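Local coordinates for protein nucleoporin NUP159 (Saccharomyces cerevisiae, PDB 1XIP) that forms part of the nuclear pore complex and, through its N-terminal beta-propeller domain, tethers the helicase Dbp5 to the pore for mRNA export, at residues 294-299 with 303-308; 159-164 with 173-178; 65-70 with 78-83. All coordinates share one frame; numbering follows the deposited sequence.

Interaction 1: residues 294-299 with 303-308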
loop_
_atom_site.group_PDB
_atom_site.type_symbol
_atom_site.label_atom_id
_atom_site.label_comp_id
_atom_site.label_asym_id
_atom_site.label_seq_id
_atom_site.Cartn_x
_atom_site.Cartn_y
_atom_site.Cartn_z
ATOM N N VAL A 294 12.853 -1.360 -9.022
ATOM C CA VAL A 294 12.765 -2.156 -7.822
ATOM C C VAL A 294 11.476 -1.782 -7.089
ATOM O O VAL A 294 11.194 -0.617 -6.888
ATOM C CB VAL A 294 13.986 -1.880 -6.924
ATOM C CG1 VAL A 294 13.941 -2.713 -5.678
ATOM C CG2 VAL A 294 15.255 -2.161 -7.687
ATOM N N ASN A 295 10.681 -2.769 -6.715
ATOM C CA ASN A 295 9.509 -2.520 -5.880
ATOM C C ASN A 295 9.676 -3.057 -4.493
ATOM O O ASN A 295 9.895 -4.237 -4.315
ATOM C CB ASN A 295 8.266 -3.122 -6.499
ATOM C CG ASN A 295 8.054 -2.660 -7.876
ATOM O OD1 ASN A 295 7.680 -1.517 -8.096
ATOM N ND2 ASN A 295 8.329 -3.525 -8.839
ATOM N N VAL A 296 9.571 -2.172 -3.512
ATOM C CA VAL A 296 9.569 -2.547 -2.109
ATOM C C VAL A 296 8.139 -2.838 -1.707
ATOM O O VAL A 296 7.233 -2.035 -1.975
ATOM C CB VAL A 296 10.108 -1.418 -1.235
ATOM C CG1 VAL A 296 10.170 -1.843 0.202
ATOM C CG2 VAL A 296 11.496 -0.987 -1.728
ATOM N N LEU A 297 7.942 -3.994 -1.069
ATOM C CA LEU A 297 6.600 -4.463 -0.723
ATOM C C LEU A 297 6.439 -4.794 0.751
ATOM O O LEU A 297 7.357 -5.297 1.389
ATOM C CB LEU A 297 6.223 -5.673 -1.573
ATOM C CG LEU A 297 6.264 -5.457 -3.069
ATOM C CD1 LEU A 297 6.633 -6.734 -3.761
ATOM C CD2 LEU A 297 4.918 -4.950 -3.521
ATOM N N ALA A 298 5.259 -4.496 1.279
ATOM C CA ALA A 298 4.916 -4.758 2.661
ATOM C C ALA A 298 3.448 -5.039 2.678
ATOM O O ALA A 298 2.743 -4.782 1.692
ATOM C CB ALA A 298 5.208 -3.560 3.507
ATOM N N SER A 299 2.963 -5.546 3.801
ATOM C CA SER A 299 1.618 -6.069 3.848
ATOM C C SER A 299 0.986 -5.706 5.164
ATOM O O SER A 299 1.671 -5.655 6.183
ATOM C CB SER A 299 1.685 -7.582 3.701
ATOM O OG SER A 299 0.417 -8.201 3.723
ATOM N N SER A 303 4.964 -8.633 8.956
ATOM C CA SER A 303 5.972 -7.738 9.524
ATOM C C SER A 303 7.198 -7.664 8.644
ATOM O O SER A 303 8.187 -7.028 9.002
ATOM C CB SER A 303 6.382 -8.208 10.898
ATOM O OG SER A 303 5.306 -8.896 11.498
ATOM N N GLU A 304 7.144 -8.327 7.491
ATOM C CA GLU A 304 8.306 -8.388 6.636
ATOM C C GLU A 304 8.186 -7.473 5.440
ATOM O O GLU A 304 7.090 -7.185 4.966
ATOM C CB GLU A 304 8.612 -9.824 6.225
ATOM C CG GLU A 304 9.382 -10.593 7.299
ATOM C CD GLU A 304 9.480 -12.075 6.981
ATOM O OE1 GLU A 304 10.102 -12.429 5.938
ATOM O OE2 GLU A 304 8.923 -12.895 7.759
ATOM N N VAL A 305 9.333 -6.994 4.974
ATOM C CA VAL A 305 9.391 -6.136 3.817
ATOM C C VAL A 305 10.182 -6.845 2.712
ATOM O O VAL A 305 11.326 -7.241 2.914
ATOM C CB VAL A 305 10.020 -4.763 4.186
ATOM C CG1 VAL A 305 10.117 -3.867 2.977
ATOM C CG2 VAL A 305 9.216 -4.082 5.304
ATOM N N SER A 306 9.558 -7.007 1.552
ATOM C CA SER A 306 10.169 -7.731 0.446
ATOM C C SER A 306 10.697 -6.818 -0.624
ATOM O O SER A 306 10.330 -5.649 -0.687
ATOM C CB SER A 306 9.160 -8.683 -0.178
ATOM O OG SER A 306 8.463 -9.367 0.837
ATOM N N ILE A 307 11.562 -7.363 -1.468
ATOM C CA ILE A 307 12.073 -6.658 -2.633
ATOM C C ILE A 307 11.784 -7.464 -3.910
ATOM O O ILE A 307 12.062 -8.653 -3.967
ATOM C CB ILE A 307 13.572 -6.425 -2.495
ATOM C CG1 ILE A 307 13.898 -5.738 -1.168
ATOM C CG2 ILE A 307 14.078 -5.584 -3.634
ATOM C CD1 ILE A 307 15.386 -5.782 -0.819
ATOM N N TRP A 308 11.213 -6.804 -4.914
ATOM C CA TRP A 308 10.992 -7.379 -6.231
ATOM C C TRP A 308 11.832 -6.596 -7.238
ATOM O O TRP A 308 11.702 -5.379 -7.331
ATOM C CB TRP A 308 9.517 -7.264 -6.591
ATOM C CG TRP A 308 9.217 -7.721 -7.973
ATOM C CD1 TRP A 308 9.015 -6.941 -9.067
ATOM C CD2 TRP A 308 9.101 -9.077 -8.420
ATOM N NE1 TRP A 308 8.777 -7.728 -10.168
ATOM C CE2 TRP A 308 8.828 -9.043 -9.796
ATOM C CE3 TRP A 308 9.221 -10.324 -7.791
ATOM C CZ2 TRP A 308 8.666 -10.193 -10.555
ATOM C CZ3 TRP A 308 9.062 -11.472 -8.550
ATOM C CH2 TRP A 308 8.787 -11.397 -9.920
HETATM O O HOH W 1 4.985 -6.047 6.034
#
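Asn295 and Trp308 pair at one end of an antiparallel beta hairpin in the Nup159 beta-propeller. Strand 306-308 runs back antiparallel beside strand 292-299. Four backbone hydrogen bonds join them. Asn295 N bonds Trp308 O at 2.9 Å, and Trp308 N returns a bond to Asn295 O. The same exchange links Leu297 and Ser306, where Ser306 N lies 2.8 Å from Leu297 O. The bond from Leu297 N to Ser306 O is less regular, with its donor tilted 33° from the carbonyl plane. Between these two hydrogen-bonded pairs sits the non-hydrogen-bonded pair Val296 and Ile307.

Asn295, Leu297, Ser306 and Trp308 share one face of the sheet. The Asn295 amide lies alongside the indole, and the two planes are 21° apart. Asn295 ND2 lies near the ring plane at its edge, 3.5 Å from Trp308 CD1. Trp308 has chi1 175°, with CG opposite the backbone N, and the indole and the amide point the same way. Asn295 OD1 is hydrogen-bonded to Thr283 OG1 on the neighbouring strand, which helps to set the amide's rotation. Leu297 CD1 packs against Trp308 CB at 4.1 Å. Ser306 OG bonds to the backbone N of Thr267.

The other face is aliphatic. Val296 CG1 meets Val305 CG1 tightly, at 3.4 Å. Val294 CG1 reaches Ile307 CG2 at 3.5 Å; each of these methyls stands anti to its backbone N. Beyond the pairs, strand 279-284 bonds to the far side of Val294, Val296 and Ala298. Ile307 bonds to Ile314 in the same way.

Near the turn a water takes over from direct bonds. It accepts from Ser299 N at 3.1 Å, and it lies 2.6 Å from Glu304 O, to which it probably donates.

Interaction 2: residues 159-164 with 173-178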
loop_
_atom_site.group_PDB
_atom_site.type_symbol
_atom_site.label_atom_id
_atom_site.label_comp_id
_atom_site.label_asym_id
_atom_site.label_seq_id
_atom_site.Cartn_x
_atom_site.Cartn_y
_atom_site.Cartn_z
ATOM N N LYS A 159 -17.861 8.983 -11.923
ATOM C CA LYS A 159 -18.090 7.946 -12.936
ATOM C C LYS A 159 -18.102 6.551 -12.292
ATOM O O LYS A 159 -17.523 6.356 -11.240
ATOM C CB LYS A 159 -16.959 8.006 -13.965
ATOM C CG LYS A 159 -17.351 7.655 -15.398
ATOM C CD LYS A 159 -16.129 7.686 -16.340
ATOM C CE LYS A 159 -15.736 9.134 -16.725
ATOM N NZ LYS A 159 -15.666 9.367 -18.213
ATOM N N GLN A 160 -18.748 5.584 -12.928
ATOM C CA GLN A 160 -18.711 4.202 -12.448
ATOM C C GLN A 160 -17.826 3.361 -13.358
ATOM O O GLN A 160 -18.099 3.240 -14.549
ATOM C CB GLN A 160 -20.121 3.615 -12.380
ATOM C CG GLN A 160 -20.444 2.884 -11.087
ATOM C CD GLN A 160 -20.357 3.784 -9.857
ATOM O OE1 GLN A 160 -20.517 5.011 -9.955
ATOM N NE2 GLN A 160 -20.094 3.181 -8.698
ATOM N N LEU A 161 -16.766 2.781 -12.805
ATOM C CA LEU A 161 -15.773 2.103 -13.627
ATOM C C LEU A 161 -16.036 0.621 -13.797
ATOM O O LEU A 161 -16.073 0.124 -14.922
ATOM C CB LEU A 161 -14.367 2.320 -13.082
ATOM C CG LEU A 161 -13.861 3.756 -13.032
ATOM C CD1 LEU A 161 -12.664 3.822 -12.124
ATOM C CD2 LEU A 161 -13.537 4.286 -14.441
ATOM N N ALA A 162 -16.212 -0.090 -12.686
ATOM C CA ALA A 162 -16.404 -1.533 -12.743
ATOM C C ALA A 162 -17.226 -2.031 -11.576
ATOM O O ALA A 162 -17.585 -1.257 -10.687
ATOM C CB ALA A 162 -15.067 -2.252 -12.801
ATOM N N GLN A 163 -17.530 -3.327 -11.596
ATOM C CA GLN A 163 -18.291 -3.973 -10.533
ATOM C C GLN A 163 -17.663 -5.292 -10.127
ATOM O O GLN A 163 -16.852 -5.861 -10.875
ATOM C CB GLN A 163 -19.712 -4.246 -10.991
ATOM C CG GLN A 163 -20.703 -3.183 -10.610
ATOM C CD GLN A 163 -21.578 -2.804 -11.770
ATOM O OE1 GLN A 163 -21.391 -1.741 -12.371
ATOM N NE2 GLN A 163 -22.523 -3.673 -12.111
ATOM N N ASN A 164 -18.058 -5.775 -8.945
ATOM C CA ASN A 164 -17.620 -7.069 -8.424
ATOM C C ASN A 164 -16.121 -7.162 -8.182
ATOM O O ASN A 164 -15.553 -8.254 -8.190
ATOM C CB ASN A 164 -18.067 -8.196 -9.356
ATOM C CG ASN A 164 -19.565 -8.359 -9.387
ATOM O OD1 ASN A 164 -20.217 -8.372 -8.341
ATOM N ND2 ASN A 164 -20.122 -8.493 -10.587
ATOM N N SER A 173 -0.871 4.971 -16.180
ATOM C CA SER A 173 -1.307 4.509 -17.503
ATOM C C SER A 173 -2.058 3.180 -17.528
ATOM O O SER A 173 -2.575 2.787 -18.568
ATOM C CB SER A 173 -0.118 4.457 -18.457
ATOM O OG SER A 173 0.905 3.642 -17.930
ATOM N N GLN A 174 -2.138 2.504 -16.381
ATOM C CA GLN A 174 -2.808 1.203 -16.294
ATOM C C GLN A 174 -3.761 1.111 -15.098
ATOM O O GLN A 174 -3.545 1.762 -14.081
ATOM C CB GLN A 174 -1.758 0.112 -16.200
ATOM C CG GLN A 174 -2.220 -1.268 -16.588
ATOM C CD GLN A 174 -1.109 -2.293 -16.407
ATOM O OE1 GLN A 174 0.027 -1.929 -16.055
ATOM N NE2 GLN A 174 -1.420 -3.572 -16.656
ATOM N N LEU A 175 -4.815 0.307 -15.240
ATOM C CA LEU A 175 -5.732 -0.026 -14.139
ATOM C C LEU A 175 -6.007 -1.522 -14.135
ATOM O O LEU A 175 -6.537 -2.071 -15.109
ATOM C CB LEU A 175 -7.056 0.756 -14.251
ATOM C CG LEU A 175 -8.256 0.610 -13.267
ATOM C CD1 LEU A 175 -8.009 -0.232 -12.041
ATOM C CD2 LEU A 175 -8.750 1.976 -12.819
ATOM N N ALA A 176 -5.631 -2.177 -13.041
ATOM C CA ALA A 176 -5.876 -3.606 -12.865
ATOM C C ALA A 176 -7.002 -3.877 -11.855
ATOM O O ALA A 176 -7.179 -3.153 -10.882
ATOM C CB ALA A 176 -4.605 -4.304 -12.441
ATOM N N VAL A 177 -7.741 -4.945 -12.088
ATOM C CA VAL A 177 -8.905 -5.273 -11.280
ATOM C C VAL A 177 -8.887 -6.782 -10.964
ATOM O O VAL A 177 -8.617 -7.605 -11.851
ATOM C CB VAL A 177 -10.193 -4.853 -12.044
ATOM C CG1 VAL A 177 -11.403 -5.594 -11.562
ATOM C CG2 VAL A 177 -10.403 -3.338 -11.948
ATOM N N LEU A 178 -9.103 -7.123 -9.688
ATOM C CA LEU A 178 -9.311 -8.503 -9.252
ATOM C C LEU A 178 -10.786 -8.681 -8.916
ATOM O O LEU A 178 -11.327 -7.954 -8.070
ATOM C CB LEU A 178 -8.484 -8.817 -8.010
ATOM C CG LEU A 178 -7.876 -10.224 -7.830
ATOM C CD1 LEU A 178 -7.406 -10.448 -6.400
ATOM C CD2 LEU A 178 -8.806 -11.360 -8.278
#
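Leu161 holds CG anti to its carbonyl carbon (chi1 -62°), and Leu175 holds CG anti to its backbone N (chi1 178°). Both side chains leave their backbones toward the opposite segment. They come together roughly at a right angle, methyl to methyl, with Leu161 CD1 4.4 Å from Leu175 CD2. The second torsion of Leu175 is nearly eclipsed (chi2 8°), so the exact placing of its methyls is less certain. Met194 and Trp189 also touch both leucines and add to this small apolar cluster. Ala162 and Val177 face each other too, but Ala162 CB is still 4.9 Å from Val177 CG2.

The contact bridges two blades of the beta-propeller. Strand 158-165 is the last strand of one four-stranded blade. Strand 174-179 is the second strand of the next. The two run in nearly the same direction, yet no hydrogen bond passes between them. Leu161 and Ala162 form a classic beta bulge opposite Leu148, and both bond to its backbone. At the other end the chain leaves the strand at Asn164, which has a positive phi. Asn164 O comes to 4.2 Å from Leu178 O, while Asn164 bonds through its backbone to Lys180.

Interaction 3: residues 65-70 with 78-83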
loop_
_atom_site.group_PDB
_atom_site.type_symbol
_atom_site.label_atom_id
_atom_site.label_comp_id
_atom_site.label_asym_id
_atom_site.label_seq_id
_atom_site.Cartn_x
_atom_site.Cartn_y
_atom_site.Cartn_z
ATOM N N LEU A 65 9.212 17.696 6.778
ATOM C CA LEU A 65 9.926 16.450 6.515
ATOM C C LEU A 65 11.328 16.405 7.132
ATOM O O LEU A 65 11.707 15.398 7.739
ATOM C CB LEU A 65 10.023 16.210 5.015
ATOM C CG LEU A 65 9.900 14.831 4.355
ATOM C CD1 LEU A 65 10.739 14.827 3.079
ATOM C CD2 LEU A 65 10.264 13.663 5.250
ATOM N N GLN A 66 12.110 17.470 6.971
ATOM C CA GLN A 66 13.454 17.517 7.567
ATOM C C GLN A 66 13.378 17.291 9.075
ATOM O O GLN A 66 14.259 16.676 9.652
ATOM C CB GLN A 66 14.157 18.841 7.271
ATOM C CG GLN A 66 15.638 18.891 7.651
ATOM C CD GLN A 66 16.485 17.853 6.915
ATOM O OE1 GLN A 66 17.103 16.985 7.543
ATOM N NE2 GLN A 66 16.511 17.940 5.585
ATOM N N LEU A 67 12.303 17.785 9.689
ATOM C CA LEU A 67 12.074 17.636 11.114
ATOM C C LEU A 67 11.851 16.181 11.473
ATOM O O LEU A 67 12.479 15.661 12.391
ATOM C CB LEU A 67 10.879 18.470 11.557
ATOM C CG LEU A 67 11.035 19.468 12.708
ATOM C CD1 LEU A 67 11.938 18.903 13.793
ATOM C CD2 LEU A 67 11.575 20.805 12.205
ATOM N N LEU A 68 10.982 15.514 10.737
ATOM C CA LEU A 68 10.690 14.120 11.008
ATOM C C LEU A 68 11.934 13.257 10.831
ATOM O O LEU A 68 12.235 12.405 11.665
ATOM C CB LEU A 68 9.562 13.645 10.106
ATOM C CG LEU A 68 9.141 12.188 10.197
ATOM C CD1 LEU A 68 8.598 11.880 11.574
ATOM C CD2 LEU A 68 8.116 11.873 9.080
ATOM N N ARG A 69 12.671 13.496 9.753
ATOM C CA ARG A 69 13.917 12.785 9.537
ATOM C C ARG A 69 14.827 12.933 10.756
ATOM O O ARG A 69 15.258 11.940 11.324
ATOM C CB ARG A 69 14.611 13.270 8.268
ATOM C CG ARG A 69 15.640 12.295 7.735
ATOM C CD ARG A 69 17.050 12.869 7.723
ATOM N NE ARG A 69 18.121 11.858 7.709
ATOM C CZ ARG A 69 18.816 11.499 6.622
ATOM N NH1 ARG A 69 18.539 12.044 5.435
ATOM N NH2 ARG A 69 19.784 10.585 6.722
ATOM N N ASP A 70 15.061 14.176 11.176
ATOM C CA ASP A 70 15.985 14.496 12.256
ATOM C C ASP A 70 15.523 13.957 13.604
ATOM O O ASP A 70 16.345 13.547 14.435
ATOM C CB ASP A 70 16.162 16.007 12.351
ATOM C CG ASP A 70 17.046 16.566 11.255
ATOM O OD1 ASP A 70 17.541 15.789 10.411
ATOM O OD2 ASP A 70 17.300 17.791 11.149
ATOM N N PRO A 78 12.866 17.522 18.900
ATOM C CA PRO A 78 11.497 17.087 19.191
ATOM C C PRO A 78 10.632 17.166 17.941
ATOM O O PRO A 78 10.977 17.906 17.012
ATOM C CB PRO A 78 11.021 18.104 20.233
ATOM C CG PRO A 78 12.251 18.791 20.693
ATOM C CD PRO A 78 13.152 18.837 19.499
ATOM N N LEU A 79 9.551 16.392 17.898
ATOM C CA LEU A 79 8.628 16.459 16.774
ATOM C C LEU A 79 7.515 17.436 17.067
ATOM O O LEU A 79 6.680 17.208 17.958
ATOM C CB LEU A 79 8.048 15.089 16.439
ATOM C CG LEU A 79 7.943 14.670 14.950
ATOM C CD1 LEU A 79 6.593 14.030 14.661
ATOM C CD2 LEU A 79 8.208 15.796 13.970
ATOM N N THR A 80 7.530 18.541 16.327
ATOM C CA THR A 80 6.418 19.480 16.279
ATOM C C THR A 80 5.709 19.338 14.916
ATOM O O THR A 80 6.248 18.715 14.019
ATOM C CB THR A 80 6.955 20.887 16.435
ATOM O OG1 THR A 80 7.974 21.103 15.451
ATOM C CG2 THR A 80 7.691 21.046 17.760
ATOM N N PHE A 81 4.522 19.936 14.775
ATOM C CA PHE A 81 3.689 19.814 13.561
ATOM C C PHE A 81 3.262 21.181 13.041
ATOM O O PHE A 81 3.356 22.167 13.762
ATOM C CB PHE A 81 2.453 18.987 13.867
ATOM C CG PHE A 81 2.756 17.616 14.377
ATOM C CD1 PHE A 81 3.312 16.638 13.528
ATOM C CD2 PHE A 81 2.509 17.283 15.711
ATOM C CE1 PHE A 81 3.583 15.362 13.996
ATOM C CE2 PHE A 81 2.801 15.987 16.196
ATOM C CZ PHE A 81 3.325 15.037 15.339
ATOM N N LYS A 82 2.801 21.248 11.796
ATOM C CA LYS A 82 2.285 22.494 11.243
ATOM C C LYS A 82 0.792 22.578 11.491
ATOM O O LYS A 82 0.247 23.664 11.684
ATOM C CB LYS A 82 2.534 22.602 9.732
ATOM C CG LYS A 82 3.980 22.455 9.267
ATOM C CD LYS A 82 4.950 23.336 10.079
ATOM C CE LYS A 82 5.345 24.591 9.284
ATOM N NZ LYS A 82 5.811 25.710 10.144
ATOM N N TRP A 83 0.139 21.421 11.455
ATOM C CA TRP A 83 -1.307 21.315 11.585
ATOM C C TRP A 83 -1.666 19.964 12.166
ATOM O O TRP A 83 -0.949 19.004 11.967
ATOM C CB TRP A 83 -1.936 21.464 10.226
ATOM C CG TRP A 83 -3.383 21.127 10.139
ATOM C CD1 TRP A 83 -4.423 21.996 10.244
ATOM C CD2 TRP A 83 -3.962 19.846 9.858
ATOM N NE1 TRP A 83 -5.615 21.335 10.067
ATOM C CE2 TRP A 83 -5.359 20.013 9.825
ATOM C CE3 TRP A 83 -3.440 18.559 9.638
ATOM C CZ2 TRP A 83 -6.239 18.959 9.588
ATOM C CZ3 TRP A 83 -4.326 17.500 9.409
ATOM C CH2 TRP A 83 -5.704 17.715 9.385
#
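Leu67 meets the flat peptide group that joins Pro78 to Leu79. Its CD1 methyl approaches the carbonyl oxygen almost head on, and Leu67 CD1 lies 3.5 Å from Pro78 O. The Phe81 ring is a second flat group beside the contact. It does not touch the helix 65-73 segment. It rests instead on Lys59, Val61 and Phe52 of the adjoining strands, and Leu79 CD1 lies 3.4 Å from Phe81 CE1.

This is an insertion in a beta-propeller blade. Helix 65-73 and the loop after it connect the third strand of the blade, 59-64, to the fourth, 83-86. The loop folds back along the helix, and the contact lies at the surface. No hydrogen bond crosses between the two segments; the contacts are of methyls with methyls, backbone and oxygen atoms.

Leu79 carries most of the apolar part. Its two methyls divide the work. Leu79 CD2 lies against the helix backbone, 4.2 Å from Leu68 CA, and is 4.5 Å from Leu67 CB. Both torsions of Leu79 lie away from the usual staggered positions, so its branch positions deserve some caution. Thr80 stands at the border, with OG1 4.4 Å from Leu67 CG.

The helix is held by its own bonds, such as Arg69 N to Leu65 O at 2.9 Å. Leu65 and Leu68 touch Tyr367 of the neighbouring blade, and Leu68 also touches Phe52 of its own blade. At the loop's end, Lys82 and Trp83 form a classic beta bulge facing Val62, which brings the chain back into the sheet.

Leu68 is the buried member of the contact. Its CG stands anti to the backbone N (chi1 178°), and Leu68 CD1 reaches Leu79 CD1 at 4.3 Å.

In the fold
All three contacts belong to the one beta-propeller domain. Along the chain they come in the order interaction 3, interaction 2, interaction 1, and none encloses another. Interactions 2 and 3 lie on opposite sides of the chain's centre, with their own centres about 37 Å apart. Interaction 1 is nearer the middle, about 24 Å from interaction 2 and 26 Å from interaction 3, centre to centre. No two of them touch. They share no sheet. Interaction 1 lies within a blade, interaction 2 joins two successive blades, and interaction 3 packs an insertion on the outside. Within-blade pairing, blade-to-blade contact and an insertion on the rim all occur in the one domain that binds Dbp5.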